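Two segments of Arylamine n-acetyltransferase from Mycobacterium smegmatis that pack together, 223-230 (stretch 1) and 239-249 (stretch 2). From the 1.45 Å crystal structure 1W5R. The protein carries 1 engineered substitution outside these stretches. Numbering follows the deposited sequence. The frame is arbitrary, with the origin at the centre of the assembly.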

ATOM      1  N   ASN A 223      10.827  -1.789  -1.944  1.00  9.98           N
ATOM      2  CA  ASN A 223      11.765  -0.909  -2.630  1.00 10.11           C
ATOM      3  C   ASN A 223      11.331   0.539  -2.555  1.00  9.93           C
ATOM      4  O   ASN A 223      10.306   0.911  -3.143  1.00 11.11           O
ATOM      5  CB  ASN A 223      11.972  -1.294  -4.087  1.00 11.53           C
ATOM      6  CG  ASN A 223      13.129  -0.533  -4.698  1.00 14.25           C
ATOM      7  OD1 ASN A 223      14.264  -0.745  -4.322  1.00 17.17           O
ATOM      8  ND2 ASN A 223      12.833   0.403  -5.585  1.00 19.02           N
ATOM      9  N   LEU A 224      12.112   1.327  -1.827  1.00  9.40           N
ATOM     10  CA  LEU A 224      11.864   2.759  -1.666  1.00 10.26           C
ATOM     11  C   LEU A 224      12.770   3.527  -2.619  1.00  9.65           C
ATOM     12  O   LEU A 224      13.981   3.326  -2.603  1.00  9.68           O
ATOM     13  CB  LEU A 224      12.196   3.161  -0.226  1.00 11.32           C
ATOM     14  CG  LEU A 224      12.067   4.647   0.143  1.00 11.85           C
ATOM     15  CD1 LEU A 224      10.581   5.019   0.280  1.00 13.62           C
ATOM     16  CD2 LEU A 224      12.798   4.974   1.442  1.00 12.32           C
ATOM     17  N   ARG A 225      12.185   4.372  -3.466  1.00  9.30           N
ATOM     18  CA  ARG A 225      12.949   5.354  -4.218  1.00  9.16           C
ATOM     19  C   ARG A 225      12.371   6.711  -3.849  1.00 10.05           C
ATOM     20  O   ARG A 225      11.187   6.971  -4.095  1.00  9.75           O
ATOM     21  CB  ARG A 225      12.856   5.105  -5.732  1.00  9.31           C
ATOM     22  CG  ARG A 225      13.622   6.101  -6.618  1.00  9.93           C
ATOM     23  CD  ARG A 225      15.131   6.023  -6.371  1.00 10.62           C
ATOM     24  NE  ARG A 225      15.840   7.044  -7.146  1.00 11.18           N
ATOM     25  CZ  ARG A 225      17.167   7.125  -7.251  1.00 11.51           C
ATOM     26  NH1 ARG A 225      17.945   6.243  -6.635  1.00 12.26           N
ATOM     27  NH2 ARG A 225      17.709   8.098  -7.982  1.00 12.09           N
ATOM     28  N   GLY A 226      13.179   7.562  -3.232  1.00 10.03           N
ATOM     29  CA  GLY A 226      12.663   8.869  -2.800  1.00 10.52           C
ATOM     30  C   GLY A 226      11.484   8.694  -1.840  1.00 10.79           C
ATOM     31  O   GLY A 226      11.586   7.974  -0.844  1.00 10.67           O
ATOM     32  N   ARG A 227      10.352   9.353  -2.133  1.00 10.85           N
ATOM     33  CA  ARG A 227       9.144   9.255  -1.295  1.00 11.35           C
ATOM     34  C   ARG A 227       8.270   8.024  -1.566  1.00 11.28           C
ATOM     35  O   ARG A 227       7.281   7.786  -0.852  1.00 12.07           O
ATOM     36  CB  ARG A 227       8.267  10.494  -1.508  1.00 11.63           C
ATOM     37  CG  ARG A 227       7.611  10.514  -2.872  1.00 12.78           C
ATOM     38  CD  ARG A 227       6.543  11.602  -2.965  1.00 13.52           C
ATOM     39  NE  ARG A 227       7.087  12.934  -3.208  1.00 14.44           N
ATOM     40  CZ  ARG A 227       6.886  14.000  -2.428  1.00 15.14           C
ATOM     41  NH1 ARG A 227       6.186  13.910  -1.300  1.00 15.09           N
ATOM     42  NH2 ARG A 227       7.414  15.166  -2.793  1.00 16.23           N
ATOM     43  N   ASN A 228       8.638   7.248  -2.587  1.00 11.28           N
ATOM     44  CA  ASN A 228       7.797   6.178  -3.106  1.00 11.86           C
ATOM     45  C   ASN A 228       8.277   4.797  -2.692  1.00 11.80           C
ATOM     46  O   ASN A 228       9.345   4.343  -3.124  1.00 11.56           O
ATOM     47  CB  ASN A 228       7.748   6.268  -4.629  1.00 11.84           C
ATOM     48  CG  ASN A 228       7.138   7.570  -5.113  1.00 13.90           C
ATOM     49  OD1 ASN A 228       5.996   7.896  -4.784  1.00 16.33           O
ATOM     50  ND2 ASN A 228       7.902   8.322  -5.897  1.00 16.44           N
ATOM     51  N   LEU A 229       7.480   4.138  -1.863  1.00 11.98           N
ATOM     52  CA  LEU A 229       7.753   2.784  -1.422  1.00 12.45           C
ATOM     53  C   LEU A 229       6.910   1.797  -2.212  1.00 12.18           C
ATOM     54  O   LEU A 229       5.674   1.795  -2.113  1.00 12.42           O
ATOM     55  CB  LEU A 229       7.495   2.651   0.076  1.00 12.77           C
ATOM     56  CG  LEU A 229       7.541   1.258   0.694  1.00 13.96           C
ATOM     57  CD1 LEU A 229       8.919   0.620   0.477  1.00 14.71           C
ATOM     58  CD2 LEU A 229       7.226   1.316   2.179  1.00 14.75           C
ATOM     59  N   ALA A 230       7.564   0.966  -3.015  1.00 12.10           N
ATOM     60  CA  ALA A 230       6.871  -0.114  -3.724  1.00 11.71           C
ATOM     61  C   ALA A 230       6.963  -1.422  -2.938  1.00 12.68           C
ATOM     62  O   ALA A 230       8.030  -1.770  -2.404  1.00 13.12           O
ATOM     63  CB  ALA A 230       7.459  -0.307  -5.118  1.00 12.18           C
ATOM     64  N   HIS A 239       1.818   0.729  -3.577  1.00 15.42           N
ATOM     65  CA  HIS A 239       2.610   1.928  -3.735  1.00 15.54           C
ATOM     66  C   HIS A 239       2.275   2.889  -2.613  1.00 15.22           C
ATOM     67  O   HIS A 239       1.163   3.410  -2.551  1.00 15.15           O
ATOM     68  CB  HIS A 239       2.401   2.548  -5.119  1.00 16.26           C
ATOM     69  CG  HIS A 239       2.890   1.678  -6.239  1.00 21.13           C
ATOM     70  ND1 HIS A 239       4.194   1.238  -6.324  1.00 24.63           N
ATOM     71  CD2 HIS A 239       2.248   1.156  -7.312  1.00 24.51           C
ATOM     72  CE1 HIS A 239       4.335   0.483  -7.398  1.00 25.37           C
ATOM     73  NE2 HIS A 239       3.168   0.417  -8.016  1.00 26.72           N
ATOM     74  N   ILE A 240       3.228   3.083  -1.711  1.00 14.22           N
ATOM     75  CA  ILE A 240       3.071   3.988  -0.587  1.00 14.12           C
ATOM     76  C   ILE A 240       3.814   5.280  -0.915  1.00 14.13           C
ATOM     77  O   ILE A 240       5.034   5.275  -1.166  1.00 14.08           O
ATOM     78  CB  ILE A 240       3.573   3.332   0.730  1.00 14.51           C
ATOM     79  CG1 ILE A 240       2.763   2.063   1.023  1.00 15.48           C
ATOM     80  CG2 ILE A 240       3.519   4.317   1.891  1.00 15.99           C
ATOM     81  CD1 ILE A 240       3.447   1.064   1.930  1.00 20.66           C
ATOM     82  N   ARG A 241       3.084   6.390  -0.940  1.00 14.02           N
ATOM     83  CA  ARG A 241       3.685   7.691  -1.243  1.00 14.54           C
ATOM     84  C   ARG A 241       3.750   8.531   0.026  1.00 14.81           C
ATOM     85  O   ARG A 241       2.725   8.971   0.556  1.00 15.04           O
ATOM     86  CB  ARG A 241       2.891   8.413  -2.340  1.00 15.09           C
ATOM     87  CG  ARG A 241       3.486   9.748  -2.775  1.00 15.46           C
ATOM     88  CD  ARG A 241       2.536  10.529  -3.692  1.00 16.62           C
ATOM     89  NE  ARG A 241       3.128  11.792  -4.133  1.00 18.85           N
ATOM     90  CZ  ARG A 241       3.163  12.915  -3.405  1.00 18.73           C
ATOM     91  NH1 ARG A 241       2.662  12.956  -2.176  1.00 19.17           N
ATOM     92  NH2 ARG A 241       3.725  13.999  -3.914  1.00 20.03           N
ATOM     93  N   PHE A 242       4.961   8.750   0.520  1.00 14.67           N
ATOM     94  CA  PHE A 242       5.165   9.565   1.707  1.00 15.04           C
ATOM     95  C   PHE A 242       5.035  11.047   1.404  1.00 15.65           C
ATOM     96  O   PHE A 242       5.383  11.521   0.319  1.00 15.22           O
ATOM     97  CB  PHE A 242       6.537   9.233   2.305  1.00 14.14           C
ATOM     98  CG  PHE A 242       6.620   7.838   2.844  1.00 14.06           C
ATOM     99  CD1 PHE A 242       7.465   6.883   2.247  1.00 14.84           C
ATOM    100  CD2 PHE A 242       5.824   7.443   3.919  1.00 14.46           C
ATOM    101  CE1 PHE A 242       7.520   5.581   2.744  1.00 15.37           C
ATOM    102  CE2 PHE A 242       5.886   6.150   4.425  1.00 14.95           C
ATOM    103  CZ  PHE A 242       6.734   5.213   3.829  1.00 14.95           C
ATOM    104  N   ASP A 243       4.489  11.773   2.378  1.00 16.90           N
ATOM    105  CA  ASP A 243       4.229  13.192   2.223  1.00 18.36           C
ATOM    106  C   ASP A 243       5.497  14.036   2.174  1.00 18.50           C
ATOM    107  O   ASP A 243       5.572  14.979   1.385  1.00 19.01           O
ATOM    108  CB  ASP A 243       3.357  13.695   3.373  1.00 18.69           C
ATOM    109  CG  ASP A 243       1.880  13.456   3.143  1.00 20.80           C
ATOM    110  OD1 ASP A 243       1.492  12.929   2.075  1.00 21.98           O
ATOM    111  OD2 ASP A 243       1.103  13.815   4.052  1.00 23.27           O
ATOM    112  N   SER A 244       6.474  13.675   3.012  1.00 18.43           N
ATOM    113  CA  SER A 244       7.662  14.506   3.268  1.00 18.39           C
ATOM    114  C   SER A 244       8.874  13.662   3.678  1.00 18.34           C
ATOM    115  O   SER A 244       8.764  12.455   3.915  1.00 18.06           O
ATOM    116  CB  SER A 244       7.371  15.526   4.388  1.00 17.99           C
ATOM    117  OG  SER A 244       7.369  14.872   5.653  1.00 19.37           O
ATOM    118  N   ALA A 245      10.020  14.332   3.815  1.00 18.46           N
ATOM    119  CA  ALA A 245      11.248  13.692   4.294  1.00 18.30           C
ATOM    120  C   ALA A 245      11.133  13.045   5.682  1.00 17.98           C
ATOM    121  O   ALA A 245      11.745  12.011   5.931  1.00 18.00           O
ATOM    122  CB  ALA A 245      12.415  14.668   4.236  1.00 18.81           C
ATOM    123  N   ALA A 246      10.355  13.632   6.606  1.00 17.99           N
ATOM    124  CA  ALA A 246      10.223  13.016   7.938  1.00 18.04           C
ATOM    125  C   ALA A 246       9.646  11.610   7.915  1.00 17.54           C
ATOM    126  O   ALA A 246      10.119  10.737   8.651  1.00 17.91           O
ATOM    127  CB  ALA A 246       9.421  13.908   8.904  1.00 18.47           C
ATOM    128  N   GLN A 247       8.605  11.400   7.095  1.00 18.10           N
ATOM    129  CA  GLN A 247       7.984  10.085   6.964  1.00 18.18           C
ATOM    130  C   GLN A 247       8.957   9.111   6.292  1.00 17.11           C
ATOM    131  O   GLN A 247       9.006   7.940   6.659  1.00 17.93           O
ATOM    132  CB  GLN A 247       6.679  10.146   6.155  1.00 18.42           C
ATOM    133  CG  GLN A 247       5.483  10.730   6.912  1.00 20.40           C
ATOM    134  CD  GLN A 247       5.450  12.244   6.892  1.00 22.45           C
ATOM    135  OE1 GLN A 247       5.038  12.873   7.870  1.00 26.40           O
ATOM    136  NE2 GLN A 247       5.865  12.842   5.785  1.00 22.68           N
ATOM    137  N   VAL A 248       9.728   9.621   5.325  1.00 17.44           N
ATOM    138  CA  VAL A 248      10.753   8.817   4.651  1.00 16.55           C
ATOM    139  C   VAL A 248      11.793   8.359   5.679  1.00 16.08           C
ATOM    140  O   VAL A 248      12.096   7.172   5.775  1.00 16.55           O
ATOM    141  CB  VAL A 248      11.412   9.562   3.464  1.00 16.00           C
ATOM    142  CG1 VAL A 248      12.582   8.738   2.896  1.00 15.58           C
ATOM    143  CG2 VAL A 248      10.388   9.820   2.368  1.00 16.38           C
ATOM    144  N   LEU A 249      12.294   9.305   6.478  1.00 17.10           N
ATOM    145  CA  LEU A 249      13.217   8.972   7.552  1.00 17.90           C
ATOM    146  C   LEU A 249      12.654   7.991   8.580  1.00 17.98           C
ATOM    147  O   LEU A 249      13.362   7.087   9.036  1.00 18.30           O
ATOM    148  CB  LEU A 249      13.754  10.239   8.228  1.00 18.54           C
ATOM    149  CG  LEU A 249      15.110  10.732   7.727  1.00 19.69           C
ATOM    150  CD1 LEU A 249      15.003  11.379   6.364  1.00 20.82           C
ATOM    151  CD2 LEU A 249      15.727  11.689   8.741  1.00 21.32           C
TER
HETATM  152  O   HOH W   1       4.830   9.927  -6.183  1.00 29.26           O

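Stretch 1 is a tight hairpin. Its two strands, 223-225 and 228-230, are joined by a type II' turn from R225 to N228. G226 sits in that turn with a positive phi, which glycine adopts easily. Stretch 2 runs as a strand, 239-242, beside strand 228-230, then turns into a helix at A245. The two neighbouring strands are antiparallel, with their axes 4.7 Å apart at closest approach. Together the stretches bury 564 Å², summed over both sides.

H239 begins the contact. It pairs with A230 in a non-hydrogen-bonded position of the sheet, so no backbone bond joins these two residues. Instead H239 CA makes a CA-H...O contact with L229 O at 3.5 Å. The side chains of both residues lie on the same face, and A230 CB meets the edge of the imidazole, 3.8 Å from H239 ND1.

I240 pairs with L229, and here the backbone bonds are doubled. I240 N donates to L229 O at 2.8 Å, and L229 N donates to I240 O at 2.8 Å. Both are nearly straight. I240 O also receives a CA-H...O contact from N228 CA at 3.5 Å. The two side chains share the other face of the sheet, where L229 CD2 packs against I240 CD1 at 3.8 Å. Both residues are buried, a setting that suits their branched hydrocarbon side chains.

R241 pairs with N228, again without backbone bonds between them. Its extended side chain, t at chi1 to chi3, lies on the same face as that of N228. A water links them: it donates to N228 OD1 at 2.7 Å and accepts a weak bond from R241 NE at 3.3 Å. The R241 guanidinium stacks flat on that of R227, with centres 4.0 Å apart and planes at 9°. The charges are alike, and R227 NH1 lies 3.6 Å from R241 NH2.

F242 extends the backbone ladder: F242 N donates to R227 O at 2.9 Å. Its buried ring packs among leucines. F242 CE1 is 4.0 Å from L229 CB and 4.0 Å from L224 CD1, the latter at the ring edge.

At D243 the chain leaves the strand, and R227 holds this corner. R227 NH1 donates to F242 O and to D243 O, each at 3.0 Å. The long arginine side chain lets its end reach both carbonyls, although its CA-to-CB bond points sideways. The CA-to-CB bond of D243 points away from stretch 1.

S244 caps the helix. S244 OG accepts weak bonds from A246 N at 3.4 Å and from Q247 NE2 at 2.5 Å. The CA-to-CB bond of A245 points away from stretch 1.

V248 brings the helix back to the hairpin. It is buried, and its CA-to-CB bond points toward stretch 1. V248 CG1 packs against L224 CD2 at 4.0 Å, while V248 CG2 lies 3.9 Å from G226 O and 3.9 Å from R227 CA. The CA-to-CB bond of L249 points away, and L249 makes no contact with stretch 1.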